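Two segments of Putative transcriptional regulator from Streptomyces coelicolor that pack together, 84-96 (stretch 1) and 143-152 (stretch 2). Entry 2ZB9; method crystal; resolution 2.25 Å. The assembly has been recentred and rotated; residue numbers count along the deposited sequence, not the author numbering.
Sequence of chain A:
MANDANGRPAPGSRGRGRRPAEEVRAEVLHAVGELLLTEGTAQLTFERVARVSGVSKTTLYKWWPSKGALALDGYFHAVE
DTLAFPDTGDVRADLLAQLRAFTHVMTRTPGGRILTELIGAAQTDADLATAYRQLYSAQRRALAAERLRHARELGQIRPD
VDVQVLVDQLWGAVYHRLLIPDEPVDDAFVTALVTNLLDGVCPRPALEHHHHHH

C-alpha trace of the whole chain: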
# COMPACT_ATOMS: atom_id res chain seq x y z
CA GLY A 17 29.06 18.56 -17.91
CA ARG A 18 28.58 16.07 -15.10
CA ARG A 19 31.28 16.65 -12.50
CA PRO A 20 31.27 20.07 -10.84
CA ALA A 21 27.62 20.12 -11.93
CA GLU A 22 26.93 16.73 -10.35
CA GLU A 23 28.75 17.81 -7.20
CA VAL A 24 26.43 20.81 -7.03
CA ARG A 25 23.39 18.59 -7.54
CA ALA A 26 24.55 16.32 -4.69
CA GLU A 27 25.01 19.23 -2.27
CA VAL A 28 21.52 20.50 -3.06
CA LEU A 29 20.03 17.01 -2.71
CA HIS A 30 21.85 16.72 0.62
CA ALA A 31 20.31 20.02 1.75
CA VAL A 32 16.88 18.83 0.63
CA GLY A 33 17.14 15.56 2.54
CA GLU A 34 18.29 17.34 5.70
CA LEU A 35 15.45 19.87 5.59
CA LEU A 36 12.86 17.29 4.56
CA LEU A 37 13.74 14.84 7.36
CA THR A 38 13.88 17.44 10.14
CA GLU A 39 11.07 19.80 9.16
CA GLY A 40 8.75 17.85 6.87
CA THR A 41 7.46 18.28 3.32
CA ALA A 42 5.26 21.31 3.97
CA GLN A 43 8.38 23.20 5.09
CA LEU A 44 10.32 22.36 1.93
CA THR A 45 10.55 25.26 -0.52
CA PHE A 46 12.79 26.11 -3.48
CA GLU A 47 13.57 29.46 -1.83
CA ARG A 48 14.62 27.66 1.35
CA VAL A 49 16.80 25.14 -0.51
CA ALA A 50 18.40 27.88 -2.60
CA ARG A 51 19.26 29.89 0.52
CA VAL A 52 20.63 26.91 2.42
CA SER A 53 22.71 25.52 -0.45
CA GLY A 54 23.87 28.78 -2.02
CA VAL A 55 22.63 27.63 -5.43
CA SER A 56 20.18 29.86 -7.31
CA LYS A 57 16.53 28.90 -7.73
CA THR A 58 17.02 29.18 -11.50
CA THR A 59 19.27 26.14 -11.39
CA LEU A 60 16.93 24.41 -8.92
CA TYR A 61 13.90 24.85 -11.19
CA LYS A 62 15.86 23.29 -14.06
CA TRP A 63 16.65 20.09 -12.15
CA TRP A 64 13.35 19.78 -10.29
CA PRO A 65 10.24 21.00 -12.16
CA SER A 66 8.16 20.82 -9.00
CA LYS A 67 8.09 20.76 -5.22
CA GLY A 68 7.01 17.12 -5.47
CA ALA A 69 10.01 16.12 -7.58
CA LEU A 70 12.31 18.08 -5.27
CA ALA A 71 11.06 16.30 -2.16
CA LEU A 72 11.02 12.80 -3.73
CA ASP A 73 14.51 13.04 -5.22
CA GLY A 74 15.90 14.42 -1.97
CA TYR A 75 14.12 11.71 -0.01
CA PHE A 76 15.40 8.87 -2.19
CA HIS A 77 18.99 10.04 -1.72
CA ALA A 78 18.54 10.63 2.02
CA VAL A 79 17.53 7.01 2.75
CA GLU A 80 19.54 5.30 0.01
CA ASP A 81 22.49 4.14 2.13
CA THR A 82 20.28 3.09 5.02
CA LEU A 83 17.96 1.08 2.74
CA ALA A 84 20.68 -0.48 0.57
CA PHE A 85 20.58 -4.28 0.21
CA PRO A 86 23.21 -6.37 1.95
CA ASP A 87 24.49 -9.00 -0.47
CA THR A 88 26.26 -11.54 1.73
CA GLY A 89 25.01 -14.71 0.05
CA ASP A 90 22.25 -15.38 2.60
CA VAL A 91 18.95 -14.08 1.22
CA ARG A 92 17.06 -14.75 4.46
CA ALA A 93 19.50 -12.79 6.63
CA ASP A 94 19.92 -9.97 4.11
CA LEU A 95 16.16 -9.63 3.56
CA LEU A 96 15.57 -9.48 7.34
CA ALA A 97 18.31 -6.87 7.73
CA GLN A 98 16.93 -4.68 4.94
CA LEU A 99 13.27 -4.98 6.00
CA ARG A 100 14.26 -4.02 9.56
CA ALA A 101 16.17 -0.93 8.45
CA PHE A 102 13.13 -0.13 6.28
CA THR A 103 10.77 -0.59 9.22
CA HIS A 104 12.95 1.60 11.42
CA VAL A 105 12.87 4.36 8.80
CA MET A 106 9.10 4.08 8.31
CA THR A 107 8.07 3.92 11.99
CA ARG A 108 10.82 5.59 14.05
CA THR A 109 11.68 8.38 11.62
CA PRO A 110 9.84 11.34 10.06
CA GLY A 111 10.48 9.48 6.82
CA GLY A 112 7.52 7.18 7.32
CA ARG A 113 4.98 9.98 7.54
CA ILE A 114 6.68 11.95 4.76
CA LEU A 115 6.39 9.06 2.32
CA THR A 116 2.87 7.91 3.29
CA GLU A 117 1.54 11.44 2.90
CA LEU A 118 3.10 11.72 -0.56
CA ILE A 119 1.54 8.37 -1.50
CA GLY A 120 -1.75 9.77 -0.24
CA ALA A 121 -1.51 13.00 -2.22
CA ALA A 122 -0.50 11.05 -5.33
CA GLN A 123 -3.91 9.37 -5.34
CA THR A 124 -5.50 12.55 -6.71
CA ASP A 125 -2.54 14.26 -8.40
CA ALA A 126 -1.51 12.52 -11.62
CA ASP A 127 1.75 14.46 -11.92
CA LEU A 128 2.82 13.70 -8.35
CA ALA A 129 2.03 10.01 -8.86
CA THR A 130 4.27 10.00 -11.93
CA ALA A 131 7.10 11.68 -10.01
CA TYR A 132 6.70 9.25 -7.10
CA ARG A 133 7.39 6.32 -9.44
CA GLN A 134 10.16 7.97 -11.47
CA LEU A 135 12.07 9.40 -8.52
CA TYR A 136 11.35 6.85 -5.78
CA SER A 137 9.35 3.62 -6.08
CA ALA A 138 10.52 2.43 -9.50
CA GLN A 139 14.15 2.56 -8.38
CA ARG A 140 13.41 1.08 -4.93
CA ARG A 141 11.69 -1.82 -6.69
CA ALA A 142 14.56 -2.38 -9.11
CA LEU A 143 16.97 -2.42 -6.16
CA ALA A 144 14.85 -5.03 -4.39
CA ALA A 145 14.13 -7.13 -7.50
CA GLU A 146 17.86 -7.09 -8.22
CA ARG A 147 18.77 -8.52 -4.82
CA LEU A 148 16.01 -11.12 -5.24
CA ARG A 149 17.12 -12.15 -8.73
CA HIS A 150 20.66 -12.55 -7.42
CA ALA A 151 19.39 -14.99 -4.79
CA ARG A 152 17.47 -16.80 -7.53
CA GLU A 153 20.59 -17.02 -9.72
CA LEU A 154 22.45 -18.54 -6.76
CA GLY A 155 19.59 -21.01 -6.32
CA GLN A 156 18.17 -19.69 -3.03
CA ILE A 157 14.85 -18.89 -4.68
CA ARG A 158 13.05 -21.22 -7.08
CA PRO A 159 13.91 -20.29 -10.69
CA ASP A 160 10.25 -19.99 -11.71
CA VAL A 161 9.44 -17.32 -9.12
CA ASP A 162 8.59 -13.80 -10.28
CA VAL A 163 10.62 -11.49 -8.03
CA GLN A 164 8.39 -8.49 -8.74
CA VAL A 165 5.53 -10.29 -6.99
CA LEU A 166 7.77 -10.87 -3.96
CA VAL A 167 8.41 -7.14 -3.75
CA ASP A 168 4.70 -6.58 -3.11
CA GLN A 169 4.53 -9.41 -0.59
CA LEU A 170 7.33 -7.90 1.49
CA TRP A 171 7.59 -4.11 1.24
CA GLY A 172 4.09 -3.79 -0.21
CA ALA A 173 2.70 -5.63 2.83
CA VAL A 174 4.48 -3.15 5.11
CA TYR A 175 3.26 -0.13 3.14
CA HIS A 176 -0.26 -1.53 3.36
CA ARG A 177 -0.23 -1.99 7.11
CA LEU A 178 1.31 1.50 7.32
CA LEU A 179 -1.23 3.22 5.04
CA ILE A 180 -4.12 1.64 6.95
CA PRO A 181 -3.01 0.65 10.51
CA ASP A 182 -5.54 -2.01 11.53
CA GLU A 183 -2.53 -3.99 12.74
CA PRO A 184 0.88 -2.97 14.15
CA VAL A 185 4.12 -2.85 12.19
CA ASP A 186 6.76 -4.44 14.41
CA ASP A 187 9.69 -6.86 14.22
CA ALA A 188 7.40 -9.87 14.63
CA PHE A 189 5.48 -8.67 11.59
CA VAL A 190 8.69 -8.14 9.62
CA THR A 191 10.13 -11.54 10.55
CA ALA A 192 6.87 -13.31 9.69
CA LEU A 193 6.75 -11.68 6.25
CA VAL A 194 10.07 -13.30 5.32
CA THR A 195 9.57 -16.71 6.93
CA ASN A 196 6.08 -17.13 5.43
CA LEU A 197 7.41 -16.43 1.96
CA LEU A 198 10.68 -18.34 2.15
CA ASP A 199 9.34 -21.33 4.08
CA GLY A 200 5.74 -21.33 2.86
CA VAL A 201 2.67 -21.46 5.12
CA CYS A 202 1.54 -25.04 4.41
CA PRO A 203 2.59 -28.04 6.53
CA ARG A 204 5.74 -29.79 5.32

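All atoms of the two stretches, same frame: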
# COMPACT_ATOMS: atom_id res chain seq x y z
N ALA A 84 19.94 0.34 1.53
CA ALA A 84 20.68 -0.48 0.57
C ALA A 84 20.59 -1.96 0.96
O ALA A 84 20.48 -2.29 2.15
CB ALA A 84 22.15 -0.03 0.52
N PHE A 85 20.67 -2.84 -0.03
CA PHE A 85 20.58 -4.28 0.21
C PHE A 85 21.89 -4.99 0.50
O PHE A 85 22.82 -4.95 -0.30
CB PHE A 85 19.91 -4.99 -0.97
CG PHE A 85 18.42 -4.81 -1.02
CD1 PHE A 85 17.86 -3.67 -1.59
CD2 PHE A 85 17.57 -5.76 -0.46
CE1 PHE A 85 16.49 -3.47 -1.58
CE2 PHE A 85 16.20 -5.57 -0.45
CZ PHE A 85 15.65 -4.41 -1.01
N PRO A 86 21.97 -5.66 1.65
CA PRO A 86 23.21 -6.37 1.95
C PRO A 86 23.23 -7.51 0.94
O PRO A 86 22.17 -8.00 0.55
CB PRO A 86 22.98 -6.90 3.37
CG PRO A 86 21.99 -5.94 3.95
CD PRO A 86 21.04 -5.71 2.79
N ASP A 87 24.41 -7.92 0.49
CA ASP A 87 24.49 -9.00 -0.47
C ASP A 87 25.61 -9.92 0.02
O ASP A 87 26.69 -9.98 -0.57
CB ASP A 87 24.80 -8.45 -1.87
CG ASP A 87 24.45 -9.42 -2.98
OD1 ASP A 87 24.65 -9.08 -4.16
OD2 ASP A 87 23.96 -10.53 -2.67
N THR A 88 25.31 -10.64 1.09
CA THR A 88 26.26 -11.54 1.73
C THR A 88 26.18 -13.00 1.29
O THR A 88 27.03 -13.81 1.66
CB THR A 88 26.06 -11.53 3.25
OG1 THR A 88 24.83 -12.20 3.57
CG2 THR A 88 25.98 -10.09 3.76
N GLY A 89 25.16 -13.34 0.50
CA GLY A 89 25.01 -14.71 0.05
C GLY A 89 23.98 -15.47 0.87
O GLY A 89 23.81 -16.67 0.70
N ASP A 90 23.29 -14.77 1.77
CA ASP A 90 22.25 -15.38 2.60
C ASP A 90 21.01 -14.51 2.43
O ASP A 90 20.83 -13.52 3.14
CB ASP A 90 22.68 -15.39 4.08
CG ASP A 90 21.66 -16.09 4.98
OD1 ASP A 90 20.44 -16.01 4.71
OD2 ASP A 90 22.08 -16.72 5.98
N VAL A 91 20.15 -14.88 1.49
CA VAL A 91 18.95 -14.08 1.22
C VAL A 91 18.03 -13.88 2.42
O VAL A 91 17.44 -12.82 2.56
CB VAL A 91 18.15 -14.67 0.03
CG1 VAL A 91 17.56 -16.02 0.39
CG2 VAL A 91 17.06 -13.68 -0.39
N ARG A 92 17.93 -14.88 3.29
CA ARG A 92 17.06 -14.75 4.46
C ARG A 92 17.59 -13.66 5.39
O ARG A 92 16.86 -12.76 5.78
CB ARG A 92 16.97 -16.08 5.21
CG ARG A 92 15.97 -16.06 6.37
CD ARG A 92 16.01 -17.37 7.16
NE ARG A 92 15.70 -18.52 6.31
CZ ARG A 92 14.52 -19.12 6.25
NH1 ARG A 92 13.52 -18.69 7.01
NH2 ARG A 92 14.33 -20.15 5.44
N ALA A 93 18.87 -13.76 5.74
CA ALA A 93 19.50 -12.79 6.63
C ALA A 93 19.51 -11.39 6.04
O ALA A 93 19.19 -10.42 6.72
CB ALA A 93 20.93 -13.22 6.95
N ASP A 94 19.87 -11.28 4.76
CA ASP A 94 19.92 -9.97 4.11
C ASP A 94 18.54 -9.33 4.03
O ASP A 94 18.38 -8.13 4.29
CB ASP A 94 20.52 -10.10 2.71
CG ASP A 94 21.94 -10.64 2.72
OD1 ASP A 94 22.60 -10.57 3.79
OD2 ASP A 94 22.41 -11.11 1.67
N LEU A 95 17.53 -10.12 3.67
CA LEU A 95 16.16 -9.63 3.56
C LEU A 95 15.67 -9.13 4.93
O LEU A 95 15.04 -8.08 5.02
CB LEU A 95 15.26 -10.76 3.04
CG LEU A 95 14.35 -10.53 1.82
CD1 LEU A 95 15.02 -9.65 0.77
CD2 LEU A 95 14.01 -11.90 1.22
N LEU A 96 15.98 -9.88 5.99
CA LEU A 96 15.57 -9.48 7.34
C LEU A 96 16.27 -8.17 7.72
O LEU A 96 15.65 -7.26 8.27
CB LEU A 96 15.94 -10.54 8.39
CG LEU A 96 14.97 -11.62 8.90
CD1 LEU A 96 13.52 -11.31 8.55
CD2 LEU A 96 15.39 -12.96 8.34
N LEU A 143 15.94 -2.09 -7.14
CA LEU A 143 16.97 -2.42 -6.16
C LEU A 143 16.59 -3.72 -5.45
O LEU A 143 17.41 -4.62 -5.27
CB LEU A 143 17.11 -1.27 -5.15
CG LEU A 143 18.37 -0.41 -5.03
CD1 LEU A 143 19.26 -0.50 -6.28
CD2 LEU A 143 17.94 1.03 -4.76
N ALA A 144 15.33 -3.83 -5.06
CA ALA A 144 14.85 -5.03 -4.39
C ALA A 144 14.81 -6.24 -5.34
O ALA A 144 15.29 -7.33 -5.02
CB ALA A 144 13.48 -4.78 -3.79
N ALA A 145 14.23 -6.04 -6.52
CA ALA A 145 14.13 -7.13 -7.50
C ALA A 145 15.52 -7.65 -7.86
O ALA A 145 15.71 -8.84 -8.08
CB ALA A 145 13.40 -6.65 -8.74
N GLU A 146 16.48 -6.74 -7.90
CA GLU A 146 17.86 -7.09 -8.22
C GLU A 146 18.45 -8.02 -7.17
O GLU A 146 19.08 -9.03 -7.49
CB GLU A 146 18.69 -5.82 -8.34
CG GLU A 146 20.05 -6.00 -8.96
CD GLU A 146 20.52 -4.71 -9.60
OE1 GLU A 146 20.00 -4.37 -10.70
OE2 GLU A 146 21.38 -4.03 -9.00
N ARG A 147 18.26 -7.68 -5.90
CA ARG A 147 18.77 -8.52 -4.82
C ARG A 147 18.10 -9.89 -4.91
O ARG A 147 18.76 -10.92 -4.78
CB ARG A 147 18.47 -7.88 -3.46
CG ARG A 147 18.89 -8.76 -2.28
CD ARG A 147 20.40 -9.00 -2.30
NE ARG A 147 20.83 -9.96 -1.28
CZ ARG A 147 20.90 -11.28 -1.47
NH1 ARG A 147 20.56 -11.81 -2.63
NH2 ARG A 147 21.31 -12.06 -0.48
N LEU A 148 16.79 -9.89 -5.13
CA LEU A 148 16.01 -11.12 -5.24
C LEU A 148 16.45 -12.00 -6.41
O LEU A 148 16.57 -13.22 -6.27
CB LEU A 148 14.52 -10.77 -5.35
CG LEU A 148 13.69 -10.70 -4.05
CD1 LEU A 148 14.57 -10.38 -2.86
CD2 LEU A 148 12.58 -9.68 -4.21
N ARG A 149 16.67 -11.39 -7.57
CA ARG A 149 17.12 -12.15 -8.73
C ARG A 149 18.49 -12.76 -8.47
O ARG A 149 18.79 -13.86 -8.93
CB ARG A 149 17.20 -11.28 -9.99
CG ARG A 149 15.86 -10.97 -10.65
CD ARG A 149 16.08 -10.56 -12.11
NE ARG A 149 16.93 -9.38 -12.22
CZ ARG A 149 16.51 -8.13 -12.03
NH1 ARG A 149 15.24 -7.90 -11.72
NH2 ARG A 149 17.36 -7.11 -12.14
N HIS A 150 19.33 -12.04 -7.73
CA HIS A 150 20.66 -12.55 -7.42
C HIS A 150 20.51 -13.83 -6.60
O HIS A 150 21.18 -14.82 -6.87
CB HIS A 150 21.48 -11.51 -6.64
CG HIS A 150 22.91 -11.90 -6.42
ND1 HIS A 150 23.71 -12.39 -7.43
CD2 HIS A 150 23.68 -11.87 -5.32
CE1 HIS A 150 24.92 -12.64 -6.96
NE2 HIS A 150 24.93 -12.33 -5.67
N ALA A 151 19.63 -13.81 -5.61
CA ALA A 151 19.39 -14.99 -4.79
C ALA A 151 18.87 -16.12 -5.68
O ALA A 151 19.25 -17.27 -5.51
CB ALA A 151 18.37 -14.68 -3.69
N ARG A 152 18.02 -15.78 -6.64
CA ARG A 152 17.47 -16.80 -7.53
C ARG A 152 18.57 -17.41 -8.41
O ARG A 152 18.59 -18.62 -8.63
CB ARG A 152 16.37 -16.20 -8.41
CG ARG A 152 15.63 -17.24 -9.27
CD ARG A 152 14.49 -16.60 -10.06
NE ARG A 152 15.00 -15.65 -11.04
CZ ARG A 152 14.26 -14.74 -11.66
NH1 ARG A 152 12.96 -14.66 -11.42
NH2 ARG A 152 14.83 -13.89 -12.51

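What forms the apolar centre of the contact? Phe 85, in the loop ahead of the first helix, directs its CA-to-CB bond toward the second helix, and its ring packs against one turn of it. Phe 85 CZ approaches Ala 144 CB at 3.5 Å, while Phe 85 CE1 lies 4.2 Å from Leu 143 CB. The aliphatic part of Arg 147 completes this surface, with Arg 147 CG 3.7 Å from Phe 85 CD2.

How do the backbones run past each other? Helix 91-96 and helix 143-152 are nearly antiparallel, at 167°, and their axes come no closer than 11.1 Å. That spacing leaves room for side chains between them: Leu 95 CD1 meets Leu 148 CD1 at 3.7 Å, and Val 91 CG2 meets Ala 151 CB at 3.7 Å. The backbones are nearest at this second pair, with 6.1 Å between the CA atoms of Val 91 and Ala 151.

Why does Arg 147 dominate the polar side? Its guanidinium reaches into the loop and the start of the first helix. Arg 147 NE donates a hydrogen bond to Pro 86 O at 3.0 Å, and Arg 147 NH2 donates to Asp 94 OD2 at 2.6 Å within a salt bridge. Both acceptors lie near the guanidinium plane, where N-H groups can point at them.

What braces Asp 94, and what lies at the rim? Thr 88 N donates to Asp 94 OD2 at 3.0 Å and Thr 88 OG1 to Asp 94 OD1 at 2.8 Å. Asp 90 OD1 closes the start of the helix with a capping bond, accepting from Ala 93 N at 2.9 Å. Farther out, Asp 87 OD2 sits over one guanidinium face, 3.5 Å from Arg 147 NE, a salt bridge of charge alone. Asp 87 OD2 also lies 3.0 Å from His 150 CD2, at the ring's edge.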